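PDB 2P3E: diaminopimelate decarboxylase from Aquifex aeolicus, which probably catalyses the pyridoxal 5'-phosphate-dependent decarboxylation of meso-diaminopimelate to L-lysine, the last step of lysine biosynthesis. Local coordinates for residues A288-T293 and A370-G375; E6-L11 and V38-F43. One frame throughout, in Å; residues are numbered along the deposited sequence.

Interaction 1 of 2, residues A288-T293 and A370-G375; sequences AGILIT and AVLSAG
In the beta domain beside the pyridoxal-binding barrel of this decarboxylase family, the strand at Gly289-Thr293 pairs antiparallel with Ala370-Val371, and the chain beyond Val371 stays attached although it has left the sheet. Leu291 and Val371 form a hydrogen-bonded pair: Leu291 N gives to Val371 O at 2.9 Å, in the plane of that carbonyl, and Val371 N gives back to Leu291 O at 2.7 Å, almost straight at 173°. Their CB atoms sit 4.0 Å apart on one face of the sheet, where both side chains also reach Leu316. The other face carries Ile292 and Ala370, a non-hydrogen-bonded pair. With chi1 at -50°, CG1 of Ile292 lies beside its own backbone N, and CD1 beyond it rests 3.8 Å from Ala370 CB. Further along, Ile290 and Leu372 run alongside each other in the same direction, CG2 of the isoleucine 3.8 Å from CD2 of the leucine. Past Leu372 the chain bends at Ser373, which has positive phi (64°), and comes back so that Ala374 N bonds to Gly289 O at 2.9 Å, from above the carbonyl plane. Gly289 and Gly375 then pass with CA atoms 3.7 Å apart, an approach with no room for a CB on either. Ser373, whose OG bonds to Asn287 OD1, lies near Arg318 and Arg282, probable substrate-binding residues: an antiparallel strand pair of the beta domain runs out into a loop beside the presumed active site.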
ATOM      1  N   ALA B 288     -10.812  -7.308 -16.211  1.00 13.89           N
ATOM      2  CA  ALA B 288      -9.983  -7.015 -17.386  1.00 14.00           C
ATOM      3  C   ALA B 288      -8.522  -7.394 -17.155  1.00 14.08           C
ATOM      4  O   ALA B 288      -7.782  -7.640 -18.113  1.00 13.65           O
ATOM      5  CB  ALA B 288     -10.066  -5.519 -17.719  1.00 13.45           C
ATOM      6  N   GLY B 289      -8.109  -7.405 -15.885  1.00 13.47           N
ATOM      7  CA  GLY B 289      -6.716  -7.622 -15.539  1.00 13.70           C
ATOM      8  C   GLY B 289      -6.502  -8.887 -14.729  1.00 14.16           C
ATOM      9  O   GLY B 289      -7.336  -9.256 -13.886  1.00 13.69           O
ATOM     10  N   ILE B 290      -5.379  -9.551 -14.992  1.00 13.66           N
ATOM     11  CA  ILE B 290      -4.985 -10.714 -14.213  1.00 13.35           C
ATOM     12  C   ILE B 290      -3.521 -10.570 -13.792  1.00 12.98           C
ATOM     13  O   ILE B 290      -2.721  -9.927 -14.494  1.00 13.43           O
ATOM     14  CB  ILE B 290      -5.243 -12.062 -14.945  1.00 13.85           C
ATOM     15  CG1 ILE B 290      -4.342 -12.236 -16.153  1.00 15.32           C
ATOM     16  CG2 ILE B 290      -6.712 -12.212 -15.380  1.00 13.27           C
ATOM     17  CD1 ILE B 290      -4.432 -13.625 -16.707  1.00 18.08           C
ATOM     18  N   LEU B 291      -3.182 -11.129 -12.640  1.00 11.70           N
ATOM     19  CA  LEU B 291      -1.829 -11.038 -12.128  1.00 12.24           C
ATOM     20  C   LEU B 291      -1.154 -12.402 -12.264  1.00 12.73           C
ATOM     21  O   LEU B 291      -1.652 -13.404 -11.733  1.00 12.25           O
ATOM     22  CB  LEU B 291      -1.819 -10.568 -10.671  1.00 11.83           C
ATOM     23  CG  LEU B 291      -0.471 -10.518  -9.919  1.00 14.00           C
ATOM     24  CD1 LEU B 291       0.514  -9.568 -10.599  1.00 13.11           C
ATOM     25  CD2 LEU B 291      -0.714 -10.094  -8.455  1.00 12.26           C
ATOM     26  N   ILE B 292      -0.027 -12.428 -12.977  1.00 12.50           N
ATOM     27  CA  ILE B 292       0.742 -13.660 -13.164  1.00 12.92           C
ATOM     28  C   ILE B 292       1.908 -13.663 -12.207  1.00 13.18           C
ATOM     29  O   ILE B 292       2.638 -12.666 -12.086  1.00 12.82           O
ATOM     30  CB  ILE B 292       1.301 -13.832 -14.614  1.00 13.12           C
ATOM     31  CG1 ILE B 292       0.202 -13.618 -15.674  1.00 12.47           C
ATOM     32  CG2 ILE B 292       2.000 -15.216 -14.779  1.00 11.95           C
ATOM     33  CD1 ILE B 292      -1.078 -14.478 -15.489  1.00 13.30           C
ATOM     34  N   THR B 293       2.078 -14.791 -11.526  1.00 12.69           N
ATOM     35  CA  THR B 293       3.131 -14.919 -10.540  1.00 13.60           C
ATOM     36  C   THR B 293       3.802 -16.286 -10.665  1.00 14.07           C
ATOM     37  O   THR B 293       3.165 -17.246 -11.054  1.00 14.28           O
ATOM     38  CB  THR B 293       2.588 -14.658  -9.092  1.00 13.57           C
ATOM     39  OG1 THR B 293       3.657 -14.739  -8.151  1.00 13.98           O
ATOM     40  CG2 THR B 293       1.478 -15.650  -8.692  1.00 13.60           C
ATOM     41  N   ALA B 370      -2.151 -17.748 -12.271  1.00 14.64           N
ATOM     42  CA  ALA B 370      -2.934 -16.577 -12.635  1.00 14.89           C
ATOM     43  C   ALA B 370      -3.911 -16.207 -11.524  1.00 14.66           C
ATOM     44  O   ALA B 370      -4.748 -17.021 -11.124  1.00 14.10           O
ATOM     45  CB  ALA B 370      -3.687 -16.809 -13.954  1.00 15.22           C
ATOM     46  N   VAL B 371      -3.777 -14.980 -11.025  1.00 13.32           N
ATOM     47  CA  VAL B 371      -4.680 -14.419 -10.021  1.00 13.00           C
ATOM     48  C   VAL B 371      -5.708 -13.567 -10.771  1.00 12.96           C
ATOM     49  O   VAL B 371      -5.355 -12.567 -11.413  1.00 12.47           O
ATOM     50  CB  VAL B 371      -3.921 -13.549  -8.956  1.00 12.45           C
ATOM     51  CG1 VAL B 371      -4.880 -13.032  -7.872  1.00 12.74           C
ATOM     52  CG2 VAL B 371      -2.753 -14.349  -8.320  1.00 13.01           C
ATOM     53  N   LEU B 372      -6.981 -13.967 -10.707  1.00 12.36           N
ATOM     54  CA  LEU B 372      -8.000 -13.307 -11.539  1.00 13.01           C
ATOM     55  C   LEU B 372      -8.536 -12.045 -10.871  1.00 12.61           C
ATOM     56  O   LEU B 372      -8.271 -11.817  -9.686  1.00 12.06           O
ATOM     57  CB  LEU B 372      -9.154 -14.270 -11.868  1.00 13.64           C
ATOM     58  CG  LEU B 372      -8.796 -15.597 -12.553  1.00 13.19           C
ATOM     59  CD1 LEU B 372     -10.091 -16.323 -12.930  1.00 15.01           C
ATOM     60  CD2 LEU B 372      -7.885 -15.395 -13.774  1.00 13.50           C
ATOM     61  N   SER B 373      -9.262 -11.225 -11.645  1.00 12.65           N
ATOM     62  CA  SER B 373     -10.034 -10.101 -11.095  1.00 12.58           C
ATOM     63  C   SER B 373      -9.120  -9.056 -10.453  1.00 12.17           C
ATOM     64  O   SER B 373      -9.465  -8.430  -9.451  1.00 11.25           O
ATOM     65  CB  SER B 373     -11.065 -10.609 -10.061  1.00 12.99           C
ATOM     66  OG  SER B 373     -11.681 -11.824 -10.480  1.00 15.12           O
ATOM     67  N   ALA B 374      -7.965  -8.843 -11.081  1.00 12.52           N
ATOM     68  CA  ALA B 374      -6.925  -8.005 -10.495  1.00 12.07           C
ATOM     69  C   ALA B 374      -6.723  -6.660 -11.198  1.00 11.50           C
ATOM     70  O   ALA B 374      -5.759  -5.946 -10.900  1.00 11.09           O
ATOM     71  CB  ALA B 374      -5.617  -8.782 -10.400  1.00 11.75           C
ATOM     72  N   GLY B 375      -7.655  -6.301 -12.081  1.00 10.35           N
ATOM     73  CA  GLY B 375      -7.520  -5.111 -12.936  1.00 10.20           C
ATOM     74  C   GLY B 375      -7.921  -3.799 -12.274  1.00 10.84           C
ATOM     75  O   GLY B 375      -7.567  -2.707 -12.748  1.00 10.64           O
TER

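Interaction 2 of 2, residues E6-L11 and V38-F43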
ATOM      1  N   GLU B   6     -16.779 -17.001 -17.466  1.00 24.35           N
ATOM      2  CA  GLU B   6     -17.637 -16.184 -16.613  1.00 23.74           C
ATOM      3  C   GLU B   6     -16.859 -15.022 -16.014  1.00 22.63           C
ATOM      4  O   GLU B   6     -17.417 -13.946 -15.806  1.00 22.33           O
ATOM      5  CB  GLU B   6     -18.268 -17.008 -15.493  1.00 23.73           C
ATOM      6  CG  GLU B   6     -19.322 -18.018 -15.984  1.00 25.73           C
ATOM      7  CD  GLU B   6     -19.857 -18.882 -14.865  1.00 26.04           C
ATOM      8  OE1 GLU B   6     -19.329 -18.844 -13.734  1.00 26.45           O
ATOM      9  OE2 GLU B   6     -20.823 -19.625 -15.122  1.00 30.81           O
ATOM     10  N   TYR B   7     -15.576 -15.249 -15.731  1.00 20.83           N
ATOM     11  CA  TYR B   7     -14.693 -14.174 -15.279  1.00 19.67           C
ATOM     12  C   TYR B   7     -14.359 -13.236 -16.425  1.00 19.51           C
ATOM     13  O   TYR B   7     -14.556 -12.017 -16.331  1.00 18.82           O
ATOM     14  CB  TYR B   7     -13.418 -14.752 -14.651  1.00 19.18           C
ATOM     15  CG  TYR B   7     -13.634 -15.304 -13.272  1.00 18.86           C
ATOM     16  CD1 TYR B   7     -13.712 -14.454 -12.174  1.00 17.35           C
ATOM     17  CD2 TYR B   7     -13.765 -16.684 -13.057  1.00 17.15           C
ATOM     18  CE1 TYR B   7     -13.937 -14.935 -10.909  1.00 16.29           C
ATOM     19  CE2 TYR B   7     -13.981 -17.188 -11.787  1.00 17.82           C
ATOM     20  CZ  TYR B   7     -14.052 -16.305 -10.709  1.00 17.35           C
ATOM     21  OH  TYR B   7     -14.245 -16.761  -9.438  1.00 16.89           O
ATOM     22  N   ASN B   8     -13.883 -13.815 -17.528  1.00 19.22           N
ATOM     23  CA  ASN B   8     -13.445 -13.049 -18.687  1.00 19.77           C
ATOM     24  C   ASN B   8     -13.550 -13.962 -19.915  1.00 20.63           C
ATOM     25  O   ASN B   8     -12.858 -14.984 -19.985  1.00 21.01           O
ATOM     26  CB  ASN B   8     -12.001 -12.542 -18.490  1.00 18.52           C
ATOM     27  CG  ASN B   8     -11.545 -11.583 -19.586  1.00 19.14           C
ATOM     28  OD1 ASN B   8     -11.840 -11.780 -20.770  1.00 17.89           O
ATOM     29  ND2 ASN B   8     -10.805 -10.528 -19.195  1.00 16.27           N
ATOM     30  N   PRO B   9     -14.423 -13.609 -20.872  1.00 21.66           N
ATOM     31  CA  PRO B   9     -14.645 -14.552 -21.978  1.00 22.58           C
ATOM     32  C   PRO B   9     -13.473 -14.627 -22.956  1.00 22.79           C
ATOM     33  O   PRO B   9     -13.497 -15.456 -23.867  1.00 22.67           O
ATOM     34  CB  PRO B   9     -15.901 -13.999 -22.658  1.00 22.69           C
ATOM     35  CG  PRO B   9     -15.886 -12.565 -22.369  1.00 22.52           C
ATOM     36  CD  PRO B   9     -15.249 -12.400 -21.012  1.00 21.24           C
ATOM     37  N   TYR B  10     -12.449 -13.792 -22.749  1.00 23.03           N
ATOM     38  CA  TYR B  10     -11.213 -13.870 -23.539  1.00 23.83           C
ATOM     39  C   TYR B  10     -10.169 -14.809 -22.930  1.00 24.08           C
ATOM     40  O   TYR B  10      -9.115 -15.015 -23.518  1.00 23.45           O
ATOM     41  CB  TYR B  10     -10.637 -12.477 -23.796  1.00 24.20           C
ATOM     42  CG  TYR B  10     -11.538 -11.661 -24.680  1.00 26.15           C
ATOM     43  CD1 TYR B  10     -11.509 -11.844 -26.071  1.00 28.00           C
ATOM     44  CD2 TYR B  10     -12.443 -10.742 -24.144  1.00 26.11           C
ATOM     45  CE1 TYR B  10     -12.333 -11.140 -26.897  1.00 27.94           C
ATOM     46  CE2 TYR B  10     -13.287 -10.014 -24.978  1.00 26.95           C
ATOM     47  CZ  TYR B  10     -13.214 -10.226 -26.361  1.00 27.77           C
ATOM     48  OH  TYR B  10     -14.015  -9.539 -27.240  1.00 28.43           O
ATOM     49  N   LEU B  11     -10.495 -15.387 -21.773  1.00 24.87           N
ATOM     50  CA  LEU B  11      -9.652 -16.381 -21.129  1.00 25.88           C
ATOM     51  C   LEU B  11     -10.054 -17.785 -21.567  1.00 26.78           C
ATOM     52  O   LEU B  11     -11.240 -18.127 -21.592  1.00 27.46           O
ATOM     53  CB  LEU B  11      -9.779 -16.314 -19.604  1.00 25.61           C
ATOM     54  CG  LEU B  11      -8.982 -15.312 -18.767  1.00 26.70           C
ATOM     55  CD1 LEU B  11      -9.523 -15.321 -17.339  1.00 26.83           C
ATOM     56  CD2 LEU B  11      -7.498 -15.668 -18.780  1.00 27.39           C
ATOM     57  N   VAL B  38      -1.489  -8.389 -16.556  1.00 12.74           N
ATOM     58  CA  VAL B  38      -1.882  -8.562 -17.958  1.00 12.45           C
ATOM     59  C   VAL B  38      -3.328  -8.114 -18.124  1.00 12.58           C
ATOM     60  O   VAL B  38      -4.188  -8.564 -17.373  1.00 12.42           O
ATOM     61  CB  VAL B  38      -1.730 -10.051 -18.399  1.00 13.02           C
ATOM     62  CG1 VAL B  38      -2.115 -10.220 -19.890  1.00 13.55           C
ATOM     63  CG2 VAL B  38      -0.294 -10.551 -18.157  1.00 11.89           C
ATOM     64  N   TYR B  39      -3.582  -7.227 -19.099  1.00 12.06           N
ATOM     65  CA  TYR B  39      -4.903  -6.696 -19.337  1.00 12.03           C
ATOM     66  C   TYR B  39      -5.437  -7.081 -20.723  1.00 13.58           C
ATOM     67  O   TYR B  39      -4.675  -7.143 -21.697  1.00 13.64           O
ATOM     68  CB  TYR B  39      -4.897  -5.161 -19.211  1.00 11.67           C
ATOM     69  CG  TYR B  39      -4.439  -4.649 -17.860  1.00 11.37           C
ATOM     70  CD1 TYR B  39      -5.342  -4.475 -16.813  1.00 11.04           C
ATOM     71  CD2 TYR B  39      -3.094  -4.364 -17.624  1.00 10.47           C
ATOM     72  CE1 TYR B  39      -4.909  -4.001 -15.556  1.00  9.96           C
ATOM     73  CE2 TYR B  39      -2.660  -3.872 -16.380  1.00 10.34           C
ATOM     74  CZ  TYR B  39      -3.558  -3.707 -15.365  1.00 10.96           C
ATOM     75  OH  TYR B  39      -3.082  -3.226 -14.163  1.00 11.92           O
ATOM     76  N   SER B  40      -6.749  -7.302 -20.794  1.00 14.47           N
ATOM     77  CA  SER B  40      -7.457  -7.546 -22.058  1.00 14.85           C
ATOM     78  C   SER B  40      -8.047  -6.248 -22.583  1.00 15.22           C
ATOM     79  O   SER B  40      -8.958  -5.669 -21.985  1.00 14.77           O
ATOM     80  CB  SER B  40      -8.562  -8.598 -21.866  1.00 15.62           C
ATOM     81  OG  SER B  40      -9.513  -8.563 -22.940  1.00 17.85           O
ATOM     82  N   SER B  41      -7.542  -5.808 -23.737  1.00 15.22           N
ATOM     83  CA  SER B  41      -8.035  -4.609 -24.382  1.00 16.10           C
ATOM     84  C   SER B  41      -9.525  -4.725 -24.730  1.00 16.23           C
ATOM     85  O   SER B  41     -10.314  -3.809 -24.441  1.00 15.91           O
ATOM     86  CB  SER B  41      -7.209  -4.319 -25.644  1.00 15.96           C
ATOM     87  OG  SER B  41      -7.605  -3.106 -26.238  1.00 16.41           O
ATOM     88  N   ASN B  42      -9.910  -5.851 -25.337  1.00 16.65           N
ATOM     89  CA  ASN B  42     -11.287  -6.014 -25.795  1.00 17.26           C
ATOM     90  C   ASN B  42     -12.277  -6.183 -24.657  1.00 16.99           C
ATOM     91  O   ASN B  42     -13.438  -5.798 -24.796  1.00 16.42           O
ATOM     92  CB  ASN B  42     -11.423  -7.142 -26.825  1.00 17.97           C
ATOM     93  CG  ASN B  42     -10.992  -6.701 -28.205  1.00 19.46           C
ATOM     94  OD1 ASN B  42     -11.584  -5.787 -28.783  1.00 21.64           O
ATOM     95  ND2 ASN B  42      -9.916  -7.309 -28.721  1.00 21.78           N
ATOM     96  N   PHE B  43     -11.829  -6.762 -23.542  1.00 16.16           N
ATOM     97  CA  PHE B  43     -12.680  -6.798 -22.343  1.00 15.97           C
ATOM     98  C   PHE B  43     -13.026  -5.394 -21.859  1.00 15.41           C
ATOM     99  O   PHE B  43     -14.204  -5.099 -21.587  1.00 15.41           O
ATOM    100  CB  PHE B  43     -12.052  -7.613 -21.202  1.00 15.76           C
ATOM    101  CG  PHE B  43     -12.974  -7.816 -20.014  1.00 17.67           C
ATOM    102  CD1 PHE B  43     -13.828  -8.919 -19.956  1.00 18.35           C
ATOM    103  CD2 PHE B  43     -13.005  -6.893 -18.962  1.00 18.66           C
ATOM    104  CE1 PHE B  43     -14.681  -9.109 -18.871  1.00 18.99           C
ATOM    105  CE2 PHE B  43     -13.845  -7.087 -17.856  1.00 17.55           C
ATOM    106  CZ  PHE B  43     -14.686  -8.202 -17.820  1.00 17.49           C
TER
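Two aromatic residues, Tyr10 and Phe43, which touch each other, carry most of this contact. The Phe43 ring lies against the end of Asn8: amide and ring cross obliquely, their planes 35° apart, with Asn8 CG and ND2 both 3.5 Å from Phe43 CD1. Asn8 CG stands anti to its own backbone N (chi1 -173°), which carries the amide across to the ring. No hydrogen bond joins the two segments; the amide is held by its own turn and by a residue beyond them. Its OD1 accepts from Tyr10 N at 2.9 Å, closing an Asx turn, while ND2 gives to Asn287 O. Pro9 comes to the same ring from its rim, crossing Phe43 at about a right angle, with CD in the ring plane and 3.9 Å from CD1.

Tyr10 lies against the first turn of helix 41-54. Its CD2 is 3.8 Å from Ser40 OG and its CE2 equally far from Phe43 N, so the ring packs beside a bond of the helix end: Ser40, the N-cap, accepts from Phe43 N through OG at 3.0 Å. Farther out, the side chains of Tyr10 and Asn42 cross at about a right angle, although ring and amide planes are only 29° apart, and Tyr10 OH lies 3.6 Å from Asn42 CB. Glu21 bonds both Ser40 OG and Asn42 N, adding a carboxylate to the capped end, and probably a favourable charge for the helix dipole.

The type I turn Asn8-Leu11, which leads from helix 3-7 into strand 11-14, is thus packed where strand 36-40 passes into helix 41-54. Phe43 reaches on to Ala288, while Ser40 touches Ile20 of strand 17-20.

Overall arrangement
The two contacts lie on the same side of the chain's centre, their own centres about 10 Å apart, and strands 36-40 and 289-301 join them as neighbours in one mixed sheet. Ile290 N bonds to Val38 O and Ser40 N to Ala288 O, so the start of strand 289-301 has 36-40 along one edge and 368-371 along the other. Along the chain they come in series: interaction 2 is complete by Phe43, and interaction 1 opens only after the barrel. Together they exemplify how segments from before and after the barrel, far apart in sequence, can be brought together around one sheet, here near Arg282 and Arg318, probable substrate-binding residues.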